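Local coordinates for protein putative epimerase (PDB 4LW8) that probably acts as an NAD(P)-dependent epimerase or dehydratase of nucleotide sugars in the biosynthesis of the lipopolysaccharide O-antigen, at residues Thr106-Ile111 against Asp159-Ser163; Arg127-Val131 against Asp176-Ile180; Leu133-Ile139 against Lys164-Glu168; Leu202-Tyr206 against Leu264-Tyr270. All coordinates share one frame. Where two conformers were deposited one is given. Residues are numbered along the deposited sequence.

Contact 1 (Thr106-Ile111 against Asp159-Ser163); sequences TYAVNI and DYAVS
Tyr107 lays its ring beside Ser163 and Val162: CD1 lies 3.6 Å from Ser163 CB, and CE1 lies 3.7 Å from Val162 CG1, which sits at the ring edge. With chi1 m, the ring reaches the N-terminal turn of helix 159-163, where Tyr107 OH donates a very short hydrogen bond of 2.5 Å to Asp159 OD1. The two helical segments run in nearly the same direction, 28° apart (signed crossing -28°) with axes 9.2 Å apart at closest, and the register sets Thr106 CA 6.3 Å from Tyr160 CA and Tyr107 CA 5.2 Å from Ser163 CA. Tyr160 opens the Tyr-x-x-x-Lys signature of short-chain dehydrogenases/reductases, whose tyrosine is the usual catalytic acid or base in relatives. Its backbone is tied in here: Ser163 OG (chi1 p) donates to Tyr160 O at 2.8 Å and accepts from Asn110 ND2 at 2.7 Å, almost linearly. Thr106 CG2 fits alongside, 3.5 Å from Ser163 OG and 3.8 Å from Tyr160 CA. A wider pi-type turn spans 108-111. Asp159 OD2 makes a salt bridge to Arg115 of the second subunit, and Ile111 meets Ile111 of that subunit.

Contact 2 (Arg127-Val131 against Asp176-Ile180); sequences RPSAV and DRLPI
Asp176 stands at the outer end, its OD1 bridged at 3.1 Å by NE of the adjacent Arg177, whose side chain (chi1 m) leads away from 127-131 at its tip. Arg177 CB nevertheless lies over one face of the Arg127 guanidinium, and Arg177 O is approached to 3.2 Å by Arg127 CD. One water joins the two, accepting from Arg127 NH1 at 2.7 Å and donating to Arg177 O at 3.0 Å; the extended Arg127 side chain (m, t, t) also gives NE to Ser122 O. Leu178, extended and with chi1 m, brings CD2 within 4.0 Å of Pro128 CD and 4.1 Å of Arg127 CG. Pro179 then pushes its ring into the bend of the other segment, CG lying 3.3 Å from Pro128 O and 3.2 Å from Ser129 O, while Pro179 O accepts from Val131 N at 2.9 Å. At Ile180 a parallel bridge to Val131 is complete: CA atoms 4.8 Å apart, both side chains on the same face, and Ile180 CA 3.4 Å from Val131 O in a CA-H...O contact. Val131 bonds onward to Val181. Strands 130-134 and 180-189 thus start side by side, joined through helix 159-172 in the beta-alpha-beta crossover of a Rossmann fold.

Contact 3 (Leu133-Ile139 against Lys164-Glu168); sequences LASSANI and KLAME
The lysine of the Tyr-x-x-x-Lys signature of short-chain dehydrogenases/reductases, Lys164, meets here the C-terminal end of strand 130-134, on the side of the Rossmann sheet where the parallel strands end and where this family commonly places its catalytic serine or threonine. Extended residues 133-134 give way to a loop at 135-136 and a 3-10 turn at 137-139, which Ser136 opens as an ST turn, its OG accepting from Asn138 N at 2.9 Å. Helix 164-168 faces this bend with Ser135 CA 5.5 Å from Lys164 CA and Ile139 CA 5.8 Å from Leu165 CA. From chi1 and chi2 both m, the Lys164 chain straightens (t, t) and passes Ser136, CG lying 4.2 Å from Ser136 CB, before NZ donates to Ala134 O at 2.9 Å. One turn on, Glu168 OE2 accepts from Ser135 OG (chi1 t) at 2.6 Å. Met167 CE packs 4.4 Å from Leu133 CB and 3.9 Å from Ser135 CA. Beyond the polar pairs Ile139 CG2 nestles against the helix, 3.6 Å from Leu165 N and 3.9 Å from Leu165 CB. Glu168 OE1 continues into a salt bridge with Arg184 of strand 180-189. The charge of the buried carboxylate is thus met by a guanidinium, while the Ser135 hydroxyl gives it a hydrogen bond, and the lysine ammonium donates to a main-chain carbonyl, so both charged groups have partners inside the protein.

Contact 4 (Leu202-Tyr206 against Leu264-Tyr270); sequences LVAHY and LSRIAGY
The ring of Tyr206 is the bump of this interface, wedged into a hollow lined by Leu264, Ser265, Ala268 and Tyr270. Leu264 CB forms the floor, 3.7 Å from the ring centroid and 21° off its normal in a CH-pi contact, while Ala268 CB comes to 3.4 Å from Tyr206 CD1. Tyr270 closes the hollow obliquely: centroids 5.1 Å apart, planes at 48°, with the backbone O of Tyr270 at the edge of the Tyr206 ring, 3.3 Å from Tyr206 CE1. In return, the Leu264 side chain (m, t) fills the space beside Leu202 and Val203, CD1 lying 3.8 Å from Leu202 CB and CD2 4.2 Å from Val203 CG2. Helices 202-206 and 264-268 cross at -31°, axes 10.8 Å apart, a spacing that leaves room for the tyrosine; Gly269, the first residue to leave helical angles, has positive phi and turns the chain to Tyr270. Helix 308-321 packs nearby through Met319 and Val316. Tyr206 OH and Ser265 OG hydrogen-bond at 2.7 Å, and Ile272 N also bonds that phenol oxygen, so the polar tip of an otherwise apolar wedge is satisfied.

Overall arrangement
Contacts 1 and 3 share helix 159-172 and touch each other, their centres 9 Å apart; both are buried, rich in side-chain hydrogen bonds, and reach the second subunit, so the presumed catalytic signature lies on a helix that also packs in the dimer. Contact 2 uses strand 130-134 as contact 3 does, meeting it through Ile180 and Leu133, but at the strand's opposite end; it is partly exposed and relies on backbone pairing, proline packing and a water. Contact 4 stands apart, on the far side of the chain's centre from contacts 2 and 3: an aromatic wedge between two helices, outside the Rossmann sheet and touching no other subunit.

Contact 1 (Thr106-Ile111 against Asp159-Ser163)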
loop_
_atom_site.group_PDB
_atom_site.type_symbol
_atom_site.label_atom_id
_atom_site.label_comp_id
_atom_site.label_asym_id
_atom_site.label_seq_id
_atom_site.Cartn_x
_atom_site.Cartn_y
_atom_site.Cartn_z
ATOM N N THR A 106 1.395 -4.570 11.747
ATOM C CA THR A 106 1.207 -5.274 10.494
ATOM C C THR A 106 1.744 -4.455 9.326
ATOM O O THR A 106 2.497 -4.972 8.499
ATOM C CB THR A 106 -0.283 -5.584 10.251
ATOM O OG1 THR A 106 -0.738 -6.499 11.253
ATOM C CG2 THR A 106 -0.490 -6.203 8.871
ATOM N N TYR A 107 1.379 -3.176 9.266
ATOM C CA TYR A 107 1.918 -2.314 8.208
ATOM C C TYR A 107 3.432 -2.084 8.364
ATOM O O TYR A 107 4.182 -2.196 7.393
ATOM C CB TYR A 107 1.162 -0.981 8.169
ATOM C CG TYR A 107 -0.238 -1.135 7.612
ATOM C CD1 TYR A 107 -0.438 -1.443 6.264
ATOM C CD2 TYR A 107 -1.359 -0.991 8.427
ATOM C CE1 TYR A 107 -1.724 -1.575 5.732
ATOM C CE2 TYR A 107 -2.652 -1.130 7.911
ATOM C CZ TYR A 107 -2.821 -1.417 6.562
ATOM O OH TYR A 107 -4.079 -1.552 6.053
ATOM N N ALA A 108 3.882 -1.808 9.587
ATOM C CA ALA A 108 5.309 -1.590 9.845
ATOM C C ALA A 108 6.163 -2.814 9.467
ATOM O O ALA A 108 7.091 -2.701 8.654
ATOM C CB ALA A 108 5.539 -1.220 11.317
ATOM N N VAL A 109 5.834 -3.975 10.027
ATOM C CA VAL A 109 6.606 -5.187 9.764
ATOM C C VAL A 109 6.580 -5.545 8.257
ATOM O O VAL A 109 7.626 -5.802 7.660
ATOM C CB VAL A 109 6.089 -6.383 10.582
ATOM C CG1 VAL A 109 6.746 -7.667 10.107
ATOM C CG2 VAL A 109 6.345 -6.174 12.083
ATOM N N ASN A 110 5.404 -5.542 7.632
ATOM C CA ASN A 110 5.334 -5.991 6.240
ATOM C C ASN A 110 5.845 -4.991 5.198
ATOM O O ASN A 110 6.323 -5.410 4.140
ATOM C CB ASN A 110 3.905 -6.429 5.897
ATOM C CG ASN A 110 3.458 -7.606 6.760
ATOM O OD1 ASN A 110 4.294 -8.305 7.316
ATOM N ND2 ASN A 110 2.149 -7.820 6.882
ATOM N N ILE A 111 5.737 -3.687 5.466
ATOM C CA ILE A 111 6.269 -2.691 4.525
ATOM C C ILE A 111 7.691 -2.264 4.883
ATOM O O ILE A 111 8.603 -2.381 4.067
ATOM C CB ILE A 111 5.403 -1.409 4.456
ATOM C CG1 ILE A 111 3.967 -1.738 4.062
ATOM C CG2 ILE A 111 6.010 -0.415 3.475
ATOM C CD1 ILE A 111 3.029 -0.545 4.219
ATOM N N ASP A 159 -6.446 -5.439 6.534
ATOM C CA ASP A 159 -5.192 -4.690 6.648
ATOM C C ASP A 159 -3.987 -5.544 6.309
ATOM O O ASP A 159 -3.032 -5.067 5.700
ATOM C CB ASP A 159 -5.030 -4.097 8.054
ATOM C CG ASP A 159 -6.000 -2.966 8.312
ATOM O OD1 ASP A 159 -5.944 -1.938 7.602
ATOM O OD2 ASP A 159 -6.841 -3.096 9.202
ATOM N N TYR A 160 -4.027 -6.808 6.703
ATOM C CA TYR A 160 -2.938 -7.720 6.367
ATOM C C TYR A 160 -2.758 -7.787 4.837
ATOM O O TYR A 160 -1.643 -7.653 4.321
ATOM C CB TYR A 160 -3.201 -9.122 6.940
ATOM C CG TYR A 160 -2.154 -10.143 6.513
ATOM C CD1 TYR A 160 -0.830 -10.034 6.930
ATOM C CD2 TYR A 160 -2.483 -11.199 5.681
ATOM C CE1 TYR A 160 0.136 -10.965 6.532
ATOM C CE2 TYR A 160 -1.524 -12.132 5.275
ATOM C CZ TYR A 160 -0.221 -12.007 5.705
ATOM O OH TYR A 160 0.722 -12.931 5.311
ATOM N N ALA A 161 -3.859 -7.978 4.106
ATOM C CA ALA A 161 -3.777 -8.084 2.640
ATOM C C ALA A 161 -3.311 -6.760 2.005
ATOM O O ALA A 161 -2.546 -6.761 1.037
ATOM C CB ALA A 161 -5.130 -8.526 2.062
ATOM N N VAL A 162 -3.774 -5.636 2.553
ATOM C CA VAL A 162 -3.336 -4.315 2.098
ATOM C C VAL A 162 -1.828 -4.150 2.307
ATOM O O VAL A 162 -1.113 -3.649 1.427
ATOM C CB VAL A 162 -4.079 -3.176 2.828
ATOM C CG1 VAL A 162 -3.470 -1.801 2.444
ATOM C CG2 VAL A 162 -5.589 -3.213 2.512
ATOM N N SER A 163 -1.340 -4.584 3.466
ATOM C CA SER A 163 0.083 -4.421 3.791
ATOM C C SER A 163 0.945 -5.259 2.851
ATOM O O SER A 163 2.052 -4.846 2.495
ATOM C CB SER A 163 0.368 -4.773 5.273
ATOM O OG SER A 163 0.474 -6.174 5.518
#

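Contact 2 (Arg127-Val131 against Asp176-Ile180)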
loop_
_atom_site.group_PDB
_atom_site.type_symbol
_atom_site.label_atom_id
_atom_site.label_comp_id
_atom_site.label_asym_id
_atom_site.label_seq_id
_atom_site.Cartn_x
_atom_site.Cartn_y
_atom_site.Cartn_z
ATOM N N ARG A 127 25.674 -7.977 -4.727
ATOM C CA ARG A 127 24.244 -8.076 -4.509
ATOM C C ARG A 127 23.778 -9.463 -4.926
ATOM O O ARG A 127 24.373 -10.073 -5.809
ATOM C CB ARG A 127 23.510 -6.978 -5.279
ATOM C CG ARG A 127 23.652 -5.595 -4.633
ATOM C CD ARG A 127 23.217 -4.495 -5.593
ATOM N NE ARG A 127 23.384 -3.158 -5.030
ATOM C CZ ARG A 127 23.241 -2.031 -5.724
ATOM N NH1 ARG A 127 22.937 -2.082 -7.016
ATOM N NH2 ARG A 127 23.416 -0.854 -5.133
ATOM N N PRO A 128 22.724 -9.978 -4.274
ATOM C CA PRO A 128 22.240 -11.332 -4.583
ATOM C C PRO A 128 21.772 -11.474 -6.033
ATOM O O PRO A 128 21.401 -10.480 -6.652
ATOM C CB PRO A 128 21.081 -11.535 -3.593
ATOM C CG PRO A 128 20.727 -10.170 -3.110
ATOM C CD PRO A 128 21.954 -9.326 -3.206
ATOM N N SER A 129 21.815 -12.689 -6.574
ATOM C CA SER A 129 21.362 -12.954 -7.941
ATOM C C SER A 129 19.836 -13.065 -8.012
ATOM O O SER A 129 19.236 -12.943 -9.085
ATOM C CB SER A 129 21.997 -14.242 -8.482
ATOM O OG SER A 129 23.408 -14.206 -8.400
ATOM N N ALA A 130 19.204 -13.318 -6.866
ATOM C CA ALA A 130 17.746 -13.460 -6.825
ATOM C C ALA A 130 17.195 -13.158 -5.436
ATOM O O ALA A 130 17.686 -13.689 -4.430
ATOM C CB ALA A 130 17.339 -14.851 -7.258
ATOM N N VAL A 131 16.187 -12.292 -5.394
ATOM C CA VAL A 131 15.499 -11.930 -4.164
ATOM C C VAL A 131 14.010 -12.241 -4.325
ATOM O O VAL A 131 13.314 -11.558 -5.043
ATOM C CB VAL A 131 15.689 -10.440 -3.840
ATOM C CG1 VAL A 131 14.999 -10.061 -2.517
ATOM C CG2 VAL A 131 17.175 -10.093 -3.810
ATOM N N ASP A 176 15.840 -1.226 -9.552
ATOM C CA ASP A 176 17.057 -0.802 -10.254
ATOM C C ASP A 176 18.319 -1.322 -9.556
ATOM O O ASP A 176 19.416 -1.259 -10.110
ATOM C CB ASP A 176 17.112 0.732 -10.367
ATOM C CG ASP A 176 16.967 1.432 -9.005
ATOM O OD1 ASP A 176 16.359 0.837 -8.078
ATOM O OD2 ASP A 176 17.464 2.575 -8.860
ATOM N N ARG A 177 18.164 -1.827 -8.337
ATOM C CA ARG A 177 19.314 -2.245 -7.539
ATOM C C ARG A 177 19.337 -3.746 -7.269
ATOM O O ARG A 177 20.399 -4.316 -7.035
ATOM C CB ARG A 177 19.345 -1.462 -6.218
ATOM C CG ARG A 177 19.949 -0.050 -6.379
ATOM C CD ARG A 177 19.450 0.923 -5.313
ATOM N NE ARG A 177 18.049 1.298 -5.509
ATOM C CZ ARG A 177 17.393 2.176 -4.752
ATOM N NH1 ARG A 177 18.007 2.761 -3.728
ATOM N NH2 ARG A 177 16.122 2.464 -5.013
ATOM N N LEU A 178 18.175 -4.392 -7.330
ATOM C CA LEU A 178 18.071 -5.803 -6.957
ATOM C C LEU A 178 17.168 -6.581 -7.911
ATOM O O LEU A 178 16.165 -6.053 -8.381
ATOM C CB LEU A 178 17.541 -5.942 -5.519
ATOM C CG LEU A 178 18.343 -5.402 -4.320
ATOM C CD1 LEU A 178 17.458 -5.435 -3.053
ATOM C CD2 LEU A 178 19.595 -6.229 -4.091
ATOM N N PRO A 179 17.511 -7.851 -8.178
ATOM C CA PRO A 179 16.652 -8.731 -8.986
ATOM C C PRO A 179 15.525 -9.320 -8.147
ATOM O O PRO A 179 15.721 -10.309 -7.441
ATOM C CB PRO A 179 17.607 -9.815 -9.459
ATOM C CG PRO A 179 18.649 -9.888 -8.375
ATOM C CD PRO A 179 18.786 -8.499 -7.815
ATOM N N ILE A 180 14.346 -8.717 -8.242
ATOM C CA ILE A 180 13.269 -8.998 -7.293
ATOM C C ILE A 180 12.130 -9.753 -7.958
ATOM O O ILE A 180 11.594 -9.316 -8.972
ATOM C CB ILE A 180 12.721 -7.689 -6.663
ATOM C CG1 ILE A 180 13.812 -7.028 -5.818
ATOM C CG2 ILE A 180 11.453 -7.962 -5.797
ATOM C CD1 ILE A 180 13.483 -5.605 -5.360
HETATM O O HOH W 1 22.705 -4.035 -8.911
#

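Contact 3 (Leu133-Ile139 against Lys164-Glu168)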
loop_
_atom_site.group_PDB
_atom_site.type_symbol
_atom_site.label_atom_id
_atom_site.label_comp_id
_atom_site.label_asym_id
_atom_site.label_seq_id
_atom_site.Cartn_x
_atom_site.Cartn_y
_atom_site.Cartn_z
ATOM N N LEU A 133 10.341 -12.375 -2.849
ATOM C CA LEU A 133 9.500 -11.878 -1.772
ATOM C C LEU A 133 8.172 -12.629 -1.760
ATOM O O LEU A 133 7.517 -12.764 -2.793
ATOM C CB LEU A 133 9.269 -10.380 -1.932
ATOM C CG LEU A 133 10.555 -9.566 -2.145
ATOM C CD1 LEU A 133 10.255 -8.101 -2.342
ATOM C CD2 LEU A 133 11.510 -9.728 -0.988
ATOM N N ALA A 134 7.767 -13.113 -0.594
ATOM C CA ALA A 134 6.476 -13.776 -0.494
ATOM C C ALA A 134 5.392 -12.750 -0.212
ATOM O O ALA A 134 5.282 -12.245 0.897
ATOM C CB ALA A 134 6.504 -14.864 0.598
ATOM N N SER A 135 4.594 -12.435 -1.228
ATOM C CA SER A 135 3.380 -11.663 -1.030
ATOM C C SER A 135 2.286 -12.660 -0.684
ATOM O O SER A 135 2.533 -13.666 -0.001
ATOM C CB SER A 135 3.030 -10.846 -2.279
ATOM O OG SER A 135 1.925 -9.983 -2.055
ATOM N N SER A 136 1.073 -12.393 -1.147
ATOM C CA SER A 136 -0.041 -13.287 -0.863
ATOM C C SER A 136 -1.136 -13.132 -1.905
ATOM O O SER A 136 -1.378 -12.038 -2.386
ATOM C CB SER A 136 -0.621 -13.008 0.524
ATOM O OG SER A 136 -1.837 -13.725 0.687
ATOM N N ALA A 137 -1.824 -14.219 -2.230
ATOM C CA ALA A 137 -2.983 -14.114 -3.105
ATOM C C ALA A 137 -4.140 -13.364 -2.438
ATOM O O ALA A 137 -5.137 -13.060 -3.095
ATOM C CB ALA A 137 -3.439 -15.490 -3.554
ATOM N N ASN A 138 -4.032 -13.066 -1.140
ATOM C CA ASN A 138 -5.077 -12.317 -0.447
ATOM C C ASN A 138 -5.185 -10.889 -0.987
ATOM O O ASN A 138 -6.166 -10.199 -0.738
ATOM C CB ASN A 138 -4.825 -12.292 1.068
ATOM C CG ASN A 138 -5.083 -13.642 1.735
ATOM O OD1 ASN A 138 -5.398 -14.628 1.066
ATOM N ND2 ASN A 138 -4.945 -13.688 3.060
ATOM N N ILE A 139 -4.163 -10.450 -1.724
ATOM C CA ILE A 139 -4.233 -9.120 -2.328
ATOM C C ILE A 139 -5.369 -9.023 -3.366
ATOM O O ILE A 139 -5.842 -7.917 -3.666
ATOM C CB ILE A 139 -2.877 -8.711 -2.975
ATOM C CG1 ILE A 139 -2.508 -9.603 -4.174
ATOM C CG2 ILE A 139 -1.758 -8.703 -1.921
ATOM C CD1 ILE A 139 -2.977 -9.082 -5.548
ATOM N N LYS A 164 0.440 -6.421 2.433
ATOM C CA LYS A 164 1.172 -7.266 1.473
ATOM C C LYS A 164 1.247 -6.605 0.098
ATOM O O LYS A 164 2.295 -6.618 -0.558
ATOM C CB LYS A 164 0.520 -8.648 1.355
ATOM C CG LYS A 164 0.823 -9.594 2.525
ATOM C CD LYS A 164 2.319 -9.935 2.553
ATOM C CE LYS A 164 2.615 -11.152 3.396
ATOM N NZ LYS A 164 4.084 -11.426 3.394
ATOM N N LEU A 165 0.137 -6.018 -0.333
ATOM C CA LEU A 165 0.105 -5.290 -1.593
ATOM C C LEU A 165 1.043 -4.086 -1.536
ATOM O O LEU A 165 1.789 -3.813 -2.482
ATOM C CB LEU A 165 -1.322 -4.825 -1.913
ATOM C CG LEU A 165 -1.495 -4.137 -3.259
ATOM C CD1 LEU A 165 -1.095 -5.116 -4.358
ATOM C CD2 LEU A 165 -2.948 -3.620 -3.469
ATOM N N ALA A 166 1.006 -3.373 -0.414
ATOM C CA ALA A 166 1.852 -2.204 -0.229
ATOM C C ALA A 166 3.317 -2.627 -0.248
ATOM O O ALA A 166 4.166 -1.926 -0.795
ATOM C CB ALA A 166 1.505 -1.493 1.071
ATOM N N MET A 167 3.607 -3.791 0.335
ATOM C CA MET A 167 4.959 -4.337 0.301
ATOM C C MET A 167 5.425 -4.502 -1.146
ATOM O O MET A 167 6.568 -4.165 -1.485
ATOM C CB MET A 167 5.032 -5.681 1.041
ATOM C CG MET A 167 6.426 -6.318 1.017
ATOM S SD MET A 167 6.445 -8.112 1.281
ATOM C CE MET A 167 5.596 -8.618 -0.223
ATOM N N GLU A 168 4.542 -5.010 -2.007
ATOM C CA GLU A 168 4.923 -5.215 -3.402
ATOM C C GLU A 168 5.335 -3.887 -4.028
ATOM O O GLU A 168 6.379 -3.810 -4.700
ATOM C CB GLU A 168 3.794 -5.846 -4.228
ATOM C CG GLU A 168 3.310 -7.237 -3.781
ATOM C CD GLU A 168 2.241 -7.796 -4.729
ATOM O OE1 GLU A 168 1.978 -7.159 -5.769
ATOM O OE2 GLU A 168 1.643 -8.855 -4.431
#

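Contact 4 (Leu202-Tyr206 against Leu264-Tyr270)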
loop_
_atom_site.group_PDB
_atom_site.type_symbol
_atom_site.label_atom_id
_atom_site.label_comp_id
_atom_site.label_asym_id
_atom_site.label_seq_id
_atom_site.Cartn_x
_atom_site.Cartn_y
_atom_site.Cartn_z
ATOM N N LEU A 202 -9.185 -28.729 10.977
ATOM C CA LEU A 202 -9.920 -29.917 10.544
ATOM C C LEU A 202 -9.110 -31.182 10.815
ATOM O O LEU A 202 -9.631 -32.154 11.370
ATOM C CB LEU A 202 -10.259 -29.832 9.056
ATOM C CG LEU A 202 -11.585 -29.203 8.620
ATOM C CD1 LEU A 202 -11.885 -27.957 9.413
ATOM C CD2 LEU A 202 -11.524 -28.870 7.141
ATOM N N VAL A 203 -7.840 -31.173 10.415
ATOM C CA VAL A 203 -6.962 -32.326 10.641
ATOM C C VAL A 203 -6.842 -32.650 12.137
ATOM O O VAL A 203 -6.942 -33.811 12.536
ATOM C CB VAL A 203 -5.556 -32.090 10.033
ATOM C CG1 VAL A 203 -4.535 -33.108 10.562
ATOM C CG2 VAL A 203 -5.632 -32.137 8.518
ATOM N N ALA A 204 -6.645 -31.622 12.961
ATOM C CA ALA A 204 -6.510 -31.813 14.406
ATOM C C ALA A 204 -7.758 -32.469 14.988
ATOM O O ALA A 204 -7.664 -33.365 15.829
ATOM C CB ALA A 204 -6.235 -30.491 15.105
ATOM N N HIS A 205 -8.927 -32.038 14.529
ATOM C CA HIS A 205 -10.167 -32.629 15.017
ATOM C C HIS A 205 -10.272 -34.097 14.615
ATOM O O HIS A 205 -10.558 -34.953 15.453
ATOM C CB HIS A 205 -11.397 -31.869 14.509
ATOM C CG HIS A 205 -11.681 -30.600 15.253
ATOM N ND1 HIS A 205 -10.840 -29.504 15.220
ATOM C CD2 HIS A 205 -12.712 -30.256 16.065
ATOM C CE1 HIS A 205 -11.352 -28.537 15.960
ATOM N NE2 HIS A 205 -12.481 -28.972 16.493
ATOM N N TYR A 206 -10.045 -34.395 13.339
ATOM C CA TYR A 206 -10.169 -35.774 12.888
ATOM C C TYR A 206 -9.099 -36.664 13.511
ATOM O O TYR A 206 -9.355 -37.829 13.820
ATOM C CB TYR A 206 -10.087 -35.858 11.365
ATOM C CG TYR A 206 -11.426 -35.836 10.658
ATOM C CD1 TYR A 206 -12.211 -36.987 10.577
ATOM C CD2 TYR A 206 -11.894 -34.680 10.052
ATOM C CE1 TYR A 206 -13.434 -36.980 9.918
ATOM C CE2 TYR A 206 -13.121 -34.661 9.386
ATOM C CZ TYR A 206 -13.884 -35.811 9.327
ATOM O OH TYR A 206 -15.088 -35.797 8.668
ATOM N N LEU A 264 -11.244 -36.386 4.546
ATOM C CA LEU A 264 -10.790 -36.684 5.890
ATOM C C LEU A 264 -11.629 -37.793 6.495
ATOM O O LEU A 264 -11.108 -38.627 7.240
ATOM C CB LEU A 264 -10.827 -35.426 6.757
ATOM C CG LEU A 264 -9.728 -34.400 6.445
ATOM C CD1 LEU A 264 -10.068 -33.049 7.059
ATOM C CD2 LEU A 264 -8.371 -34.891 6.959
ATOM N N SER A 265 -12.919 -37.814 6.160
ATOM C CA SER A 265 -13.796 -38.895 6.597
ATOM C C SER A 265 -13.285 -40.236 6.082
ATOM O O SER A 265 -13.281 -41.226 6.814
ATOM C CB SER A 265 -15.238 -38.666 6.126
ATOM O OG SER A 265 -15.816 -37.530 6.770
ATOM N N ARG A 266 -12.849 -40.261 4.823
ATOM C CA ARG A 266 -12.319 -41.487 4.223
ATOM C C ARG A 266 -11.017 -41.895 4.910
ATOM O O ARG A 266 -10.786 -43.078 5.170
ATOM C CB ARG A 266 -12.090 -41.303 2.718
ATOM N N ILE A 267 -10.194 -40.900 5.240
ATOM C CA ILE A 267 -8.912 -41.139 5.899
ATOM C C ILE A 267 -9.090 -41.621 7.347
ATOM O O ILE A 267 -8.439 -42.575 7.783
ATOM C CB ILE A 267 -8.044 -39.868 5.896
ATOM C CG1 ILE A 267 -7.588 -39.535 4.472
ATOM C CG2 ILE A 267 -6.832 -40.035 6.799
ATOM C CD1 ILE A 267 -7.049 -38.110 4.307
ATOM N N ALA A 268 -9.973 -40.956 8.086
ATOM C CA ALA A 268 -10.173 -41.246 9.504
ATOM C C ALA A 268 -11.149 -42.391 9.742
ATOM O O ALA A 268 -11.154 -42.999 10.806
ATOM C CB ALA A 268 -10.648 -39.998 10.226
ATOM N N GLY A 269 -12.009 -42.652 8.766
ATOM C CA GLY A 269 -12.933 -43.763 8.863
ATOM C C GLY A 269 -14.225 -43.420 9.587
ATOM O O GLY A 269 -14.917 -44.310 10.057
ATOM N N TYR A 270 -14.532 -42.131 9.707
ATOM C CA TYR A 270 -15.795 -41.702 10.286
ATOM C C TYR A 270 -16.136 -40.303 9.787
ATOM O O TYR A 270 -15.274 -39.589 9.282
ATOM C CB TYR A 270 -15.744 -41.735 11.820
ATOM C CG TYR A 270 -15.083 -40.531 12.458
ATOM C CD1 TYR A 270 -13.703 -40.462 12.584
ATOM C CD2 TYR A 270 -15.840 -39.477 12.962
ATOM C CE1 TYR A 270 -13.089 -39.372 13.175
ATOM C CE2 TYR A 270 -15.229 -38.371 13.557
ATOM C CZ TYR A 270 -13.853 -38.330 13.660
ATOM O OH TYR A 270 -13.226 -37.251 14.245
#